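Local coordinates for protein DNA polymerase III, beta chain (Streptococcus pneumoniae, PDB 2AWA) that probably tethers DNA polymerases and other proteins to DNA as a ring-shaped, head-to-tail homodimeric sliding clamp, giving replication its processivity, at residues I14-N19 against L106-I111; V46-T51 against G85-E90. All coordinates share one frame; numbering follows the deposited sequence.

Both contacts are antiparallel strand pairs within the N-terminal clamp domain, their centres about 11 Å apart. Along the chain the order is 14-19, 46-51, 85-90, 106-111, so contact 2 lies wholly between the two strands that contact 1 joins. They belong to different sheets: contact 1 pairs inner strands of one sheet, whereas in contact 2 strand 85-90 ends the other sheet within this chain. Ile14, just before strand 15-19, packs against the second sheet: its CD1 lies 3.7 Å from Ile87 CG2 and its CG2 lies 3.9 Å from Val50 CG2. Phe108 adds to this junction by touching Ile48 and Leu89, so the two pairings share one apolar interior of the domain.

Contact 1: I14-N19 against L106-I111; sequences IHFSIN and LDFKEI
Phe16 and Phe108 form the tight part, an offset stack with ring centroids 4.5 Å apart and planes 18° from parallel. Phe16 CG sits between its backbone N and carbonyl carbon (chi1 66°), which turns the ring over its partner: its CZ edge lies on one face of Phe108, 3.3 Å from Phe108 CG, while Phe108 CB stands over the Phe16 face as a CH-pi contact. Ile18 lies alongside Leu106 on the same buried face, where Ile116 and Leu118 meet Phe108. Ile14 CG2 reaches the ring obliquely, 3.6 Å from Phe108 CD1.

The opposite face, with His15, Ser17, Asp107 and Lys109, is polar and more exposed. There His15 NE2 makes a bent bond to the syn lone pair of Asp107 OD2 at 2.8 Å and a weak one to OD1, ring and carboxylate planes 62° apart. Lys109 CG lies over one His15 face before its extended chain leads away. Just before strand 15-19, Ile14 N donates almost straight to Glu110 OE1, 3.0 Å away. Backbone bonds at Phe16-Phe108 and Ile18-Leu106 fix the register of strand 15-19, lying between 80-83 and 105-111 in the antiparallel sheet of the N-terminal domain, one of three DNA-clamp domains per subunit.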
loop_
_atom_site.group_PDB
_atom_site.type_symbol
_atom_site.label_atom_id
_atom_site.label_comp_id
_atom_site.label_asym_id
_atom_site.label_seq_id
_atom_site.Cartn_x
_atom_site.Cartn_y
_atom_site.Cartn_z
ATOM N N ILE B 14 -18.606 31.682 -11.341
ATOM C CA ILE B 14 -17.284 31.254 -11.793
ATOM C C ILE B 14 -17.287 30.770 -13.236
ATOM O O ILE B 14 -18.217 30.110 -13.670
ATOM C CB ILE B 14 -16.718 30.145 -10.885
ATOM C CG1 ILE B 14 -16.400 30.719 -9.491
ATOM C CG2 ILE B 14 -15.453 29.540 -11.487
ATOM C CD1 ILE B 14 -16.466 29.702 -8.355
ATOM N N HIS B 15 -16.254 31.150 -13.979
ATOM C CA HIS B 15 -15.909 30.500 -15.230
ATOM C C HIS B 15 -14.441 30.693 -15.572
ATOM O O HIS B 15 -13.995 31.791 -15.824
ATOM C CB HIS B 15 -16.767 30.984 -16.392
ATOM C CG HIS B 15 -16.566 30.188 -17.648
ATOM N ND1 HIS B 15 -16.950 30.644 -18.891
ATOM C CD2 HIS B 15 -16.007 28.974 -17.853
ATOM C CE1 HIS B 15 -16.645 29.741 -19.803
ATOM N NE2 HIS B 15 -16.068 28.720 -19.200
ATOM N N PHE B 16 -13.697 29.600 -15.583
ATOM C CA PHE B 16 -12.306 29.626 -16.009
ATOM C C PHE B 16 -11.931 28.305 -16.654
ATOM O O PHE B 16 -12.682 27.315 -16.567
ATOM C CB PHE B 16 -11.378 29.889 -14.821
ATOM C CG PHE B 16 -11.361 28.782 -13.810
ATOM C CD1 PHE B 16 -10.467 27.736 -13.925
ATOM C CD2 PHE B 16 -12.247 28.782 -12.751
ATOM C CE1 PHE B 16 -10.450 26.724 -13.003
ATOM C CE2 PHE B 16 -12.242 27.755 -11.820
ATOM C CZ PHE B 16 -11.339 26.733 -11.948
ATOM N N SER B 17 -10.765 28.302 -17.297
ATOM C CA SER B 17 -10.182 27.069 -17.839
ATOM C C SER B 17 -8.706 27.009 -17.462
ATOM O O SER B 17 -8.089 28.051 -17.208
ATOM C CB SER B 17 -10.357 26.996 -19.353
ATOM O OG SER B 17 -9.666 28.070 -19.959
ATOM N N ILE B 18 -8.160 25.789 -17.448
ATOM C CA ILE B 18 -6.872 25.518 -16.837
ATOM C C ILE B 18 -6.312 24.190 -17.289
ATOM O O ILE B 18 -7.058 23.309 -17.710
ATOM C CB ILE B 18 -7.029 25.458 -15.298
ATOM C CG1 ILE B 18 -5.667 25.506 -14.598
ATOM C CG2 ILE B 18 -7.812 24.197 -14.878
ATOM C CD1 ILE B 18 -5.757 25.955 -13.180
ATOM N N ASN B 19 -5.002 24.038 -17.159
ATOM C CA ASN B 19 -4.308 22.784 -17.469
ATOM C C ASN B 19 -4.641 21.743 -16.376
ATOM O O ASN B 19 -4.427 21.984 -15.203
ATOM C CB ASN B 19 -2.795 23.084 -17.632
ATOM C CG ASN B 19 -1.913 21.848 -17.587
ATOM O OD1 ASN B 19 -1.542 21.377 -16.512
ATOM N ND2 ASN B 19 -1.523 21.352 -18.756
ATOM N N LEU B 106 -9.122 21.823 -18.991
ATOM C CA LEU B 106 -10.518 21.633 -18.662
ATOM C C LEU B 106 -11.252 22.928 -18.417
ATOM O O LEU B 106 -10.658 23.928 -18.013
ATOM C CB LEU B 106 -10.645 20.723 -17.447
ATOM C CG LEU B 106 -10.293 21.283 -16.072
ATOM C CD1 LEU B 106 -11.542 21.715 -15.320
ATOM C CD2 LEU B 106 -9.574 20.217 -15.285
ATOM N N ASP B 107 -12.557 22.884 -18.665
ATOM C CA ASP B 107 -13.422 24.021 -18.448
ATOM C C ASP B 107 -14.143 23.887 -17.125
ATOM O O ASP B 107 -14.674 22.842 -16.820
ATOM C CB ASP B 107 -14.441 24.143 -19.574
ATOM C CG ASP B 107 -14.931 25.564 -19.744
ATOM O OD1 ASP B 107 -14.234 26.347 -20.423
ATOM O OD2 ASP B 107 -15.997 25.900 -19.179
ATOM N N PHE B 108 -14.152 24.960 -16.349
ATOM C CA PHE B 108 -14.781 24.988 -15.040
ATOM C C PHE B 108 -15.827 26.096 -15.081
ATOM O O PHE B 108 -15.470 27.270 -15.006
ATOM C CB PHE B 108 -13.708 25.297 -13.991
ATOM C CG PHE B 108 -14.161 25.133 -12.562
ATOM C CD1 PHE B 108 -15.126 25.978 -12.012
ATOM C CD2 PHE B 108 -13.577 24.168 -11.750
ATOM C CE1 PHE B 108 -15.520 25.847 -10.709
ATOM C CE2 PHE B 108 -13.976 24.027 -10.414
ATOM C CZ PHE B 108 -14.945 24.868 -9.895
ATOM N N LYS B 109 -17.106 25.732 -15.211
ATOM C CA LYS B 109 -18.192 26.734 -15.315
ATOM C C LYS B 109 -19.266 26.548 -14.258
ATOM O O LYS B 109 -19.930 25.515 -14.221
ATOM C CB LYS B 109 -18.866 26.700 -16.694
ATOM C CG LYS B 109 -19.921 27.800 -16.869
ATOM C CD LYS B 109 -20.528 27.846 -18.271
ATOM C CE LYS B 109 -21.691 28.849 -18.318
ATOM N NZ LYS B 109 -22.550 28.738 -19.540
ATOM N N GLU B 110 -19.439 27.558 -13.413
ATOM C CA GLU B 110 -20.546 27.579 -12.460
ATOM C C GLU B 110 -21.856 27.880 -13.178
ATOM O O GLU B 110 -21.885 28.647 -14.137
ATOM C CB GLU B 110 -20.325 28.625 -11.342
ATOM C CG GLU B 110 -21.461 28.681 -10.302
ATOM C CD GLU B 110 -21.201 29.628 -9.144
ATOM O OE1 GLU B 110 -20.157 30.321 -9.114
ATOM O OE2 GLU B 110 -22.076 29.690 -8.257
ATOM N N ILE B 111 -22.930 27.274 -12.683
ATOM C CA ILE B 111 -24.273 27.509 -13.172
ATOM C C ILE B 111 -25.279 27.597 -12.005
ATOM O O ILE B 111 -24.893 27.606 -10.832
ATOM C CB ILE B 111 -24.691 26.400 -14.174
ATOM C CG1 ILE B 111 -24.838 25.042 -13.466
ATOM C CG2 ILE B 111 -23.692 26.317 -15.326
ATOM C CD1 ILE B 111 -25.734 24.064 -14.203
#

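Contact 2: V46-T51 against G85-E90; sequences VKIDVT and GSILLE
Ile48 and Leu89 meet tip to tip across an antiparallel strand pair of the clamp domain's beta sheet. Their side chains are set obliquely, with Ile48 CD1 3.7 Å from Leu89 CD1. In Ile48, CG1 is anti to the carbonyl carbon (chi1 -61°), and the extended chi2 carries CD1 on toward the leucine. Ile87, directly opposite Ile48, makes a looser contact: its CG2 approaches Ile48 CB at 4.2 Å while its CG1-CD1 arm leads away, toward Glu110. This face, with Val46 and Val50, is buried; Phe94 of helix 91-100 touches both Ile48 and Leu89.

On the other face, Leu88 sends its CD2 branch against the aliphatic part of Lys47, reaching Lys47 CB at 3.4 Å. The lysine chain then bends at chi3 and chi4, carrying NZ forward along its own strand to Asp49 OD2, 2.6 Å away, in a salt bridge. Ser86 sits across from that carboxylate, but its hydroxyl is also hydrogen-bonded to Ser132 OG, and its link to Asp49 OD1 is weak.

The backbone ladder has paired bonds at Val46-Leu89, Ile48-Ile87 and Val50-Gly85. Gly85 has a positive phi (151°) with an extended psi, a conformation that glycine readily adopts. At this end Gly85 N donates at 3.2 Å to a lone pair of Val50 O, in the carbonyl plane.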
loop_
_atom_site.group_PDB
_atom_site.type_symbol
_atom_site.label_atom_id
_atom_site.label_comp_id
_atom_site.label_asym_id
_atom_site.label_seq_id
_atom_site.Cartn_x
_atom_site.Cartn_y
_atom_site.Cartn_z
ATOM N N VAL B 46 -13.104 21.742 -0.291
ATOM C CA VAL B 46 -12.152 22.742 -0.719
ATOM C C VAL B 46 -12.951 23.949 -1.152
ATOM O O VAL B 46 -14.073 23.808 -1.636
ATOM C CB VAL B 46 -11.222 22.276 -1.856
ATOM C CG1 VAL B 46 -11.990 21.632 -3.015
ATOM C CG2 VAL B 46 -10.348 23.447 -2.345
ATOM N N LYS B 47 -12.376 25.127 -0.921
ATOM C CA LYS B 47 -12.976 26.399 -1.274
ATOM C C LYS B 47 -12.166 26.960 -2.402
ATOM O O LYS B 47 -10.939 26.927 -2.353
ATOM C CB LYS B 47 -12.945 27.357 -0.081
ATOM C CG LYS B 47 -13.268 28.817 -0.392
ATOM C CD LYS B 47 -13.662 29.540 0.885
ATOM C CE LYS B 47 -13.267 31.005 0.893
ATOM N NZ LYS B 47 -13.992 31.777 -0.121
ATOM N N ILE B 48 -12.864 27.486 -3.405
ATOM C CA ILE B 48 -12.263 27.934 -4.654
ATOM C C ILE B 48 -12.677 29.365 -4.938
ATOM O O ILE B 48 -13.792 29.610 -5.412
ATOM C CB ILE B 48 -12.711 27.041 -5.822
ATOM C CG1 ILE B 48 -12.272 25.607 -5.572
ATOM C CG2 ILE B 48 -12.128 27.519 -7.156
ATOM C CD1 ILE B 48 -12.979 24.643 -6.445
ATOM N N ASP B 49 -11.780 30.298 -4.637
ATOM C CA ASP B 49 -11.980 31.713 -4.924
ATOM C C ASP B 49 -11.325 32.039 -6.245
ATOM O O ASP B 49 -10.179 31.676 -6.471
ATOM C CB ASP B 49 -11.348 32.582 -3.842
ATOM C CG ASP B 49 -12.272 32.812 -2.666
ATOM O OD1 ASP B 49 -13.350 33.433 -2.869
ATOM O OD2 ASP B 49 -11.910 32.393 -1.541
ATOM N N VAL B 50 -12.050 32.739 -7.107
ATOM C CA VAL B 50 -11.574 33.047 -8.428
ATOM C C VAL B 50 -11.616 34.542 -8.595
ATOM O O VAL B 50 -12.693 35.124 -8.612
ATOM C CB VAL B 50 -12.467 32.407 -9.489
ATOM C CG1 VAL B 50 -12.002 32.812 -10.894
ATOM C CG2 VAL B 50 -12.473 30.907 -9.321
ATOM N N THR B 51 -10.440 35.154 -8.715
ATOM C CA THR B 51 -10.317 36.590 -8.901
ATOM C C THR B 51 -9.636 36.880 -10.233
ATOM O O THR B 51 -9.224 35.960 -10.938
ATOM C CB THR B 51 -9.515 37.253 -7.744
ATOM O OG1 THR B 51 -8.222 36.646 -7.630
ATOM C CG2 THR B 51 -10.259 37.108 -6.419
ATOM N N GLY B 85 -15.785 34.531 -8.966
ATOM C CA GLY B 85 -16.729 34.000 -7.996
ATOM C C GLY B 85 -16.119 33.014 -7.036
ATOM O O GLY B 85 -14.918 32.764 -7.066
ATOM N N SER B 86 -16.970 32.440 -6.193
ATOM C CA SER B 86 -16.540 31.529 -5.146
ATOM C C SER B 86 -17.455 30.311 -5.028
ATOM O O SER B 86 -18.664 30.425 -5.226
ATOM C CB SER B 86 -16.537 32.273 -3.824
ATOM O OG SER B 86 -16.034 31.448 -2.800
ATOM N N ILE B 87 -16.887 29.156 -4.671
ATOM C CA ILE B 87 -17.679 27.939 -4.500
ATOM C C ILE B 87 -16.968 26.931 -3.586
ATOM O O ILE B 87 -15.749 26.980 -3.421
ATOM C CB ILE B 87 -17.998 27.287 -5.909
ATOM C CG1 ILE B 87 -19.208 26.346 -5.865
ATOM C CG2 ILE B 87 -16.783 26.565 -6.476
ATOM C CD1 ILE B 87 -20.508 27.073 -5.697
ATOM N N LEU B 88 -17.752 26.025 -3.004
ATOM C CA LEU B 88 -17.239 24.906 -2.240
ATOM C C LEU B 88 -17.541 23.582 -2.921
ATOM O O LEU B 88 -18.651 23.378 -3.397
ATOM C CB LEU B 88 -17.903 24.875 -0.878
ATOM C CG LEU B 88 -17.694 26.131 -0.061
ATOM C CD1 LEU B 88 -18.272 25.933 1.331
ATOM C CD2 LEU B 88 -16.220 26.478 -0.006
ATOM N N LEU B 89 -16.564 22.675 -2.939
ATOM C CA LEU B 89 -16.793 21.313 -3.414
ATOM C C LEU B 89 -16.227 20.311 -2.415
ATOM O O LEU B 89 -15.235 20.589 -1.753
ATOM C CB LEU B 89 -16.132 21.120 -4.762
ATOM C CG LEU B 89 -16.690 21.968 -5.904
ATOM C CD1 LEU B 89 -15.656 22.199 -6.992
ATOM C CD2 LEU B 89 -17.929 21.298 -6.464
ATOM N N GLU B 90 -16.859 19.154 -2.287
ATOM C CA GLU B 90 -16.288 18.104 -1.452
ATOM C C GLU B 90 -14.977 17.679 -2.080
ATOM O O GLU B 90 -14.927 17.242 -3.231
ATOM C CB GLU B 90 -17.230 16.933 -1.303
ATOM C CG GLU B 90 -18.482 17.286 -0.508
ATOM C CD GLU B 90 -18.235 17.456 0.996
ATOM O OE1 GLU B 90 -17.144 17.071 1.485
ATOM O OE2 GLU B 90 -19.154 17.960 1.692
#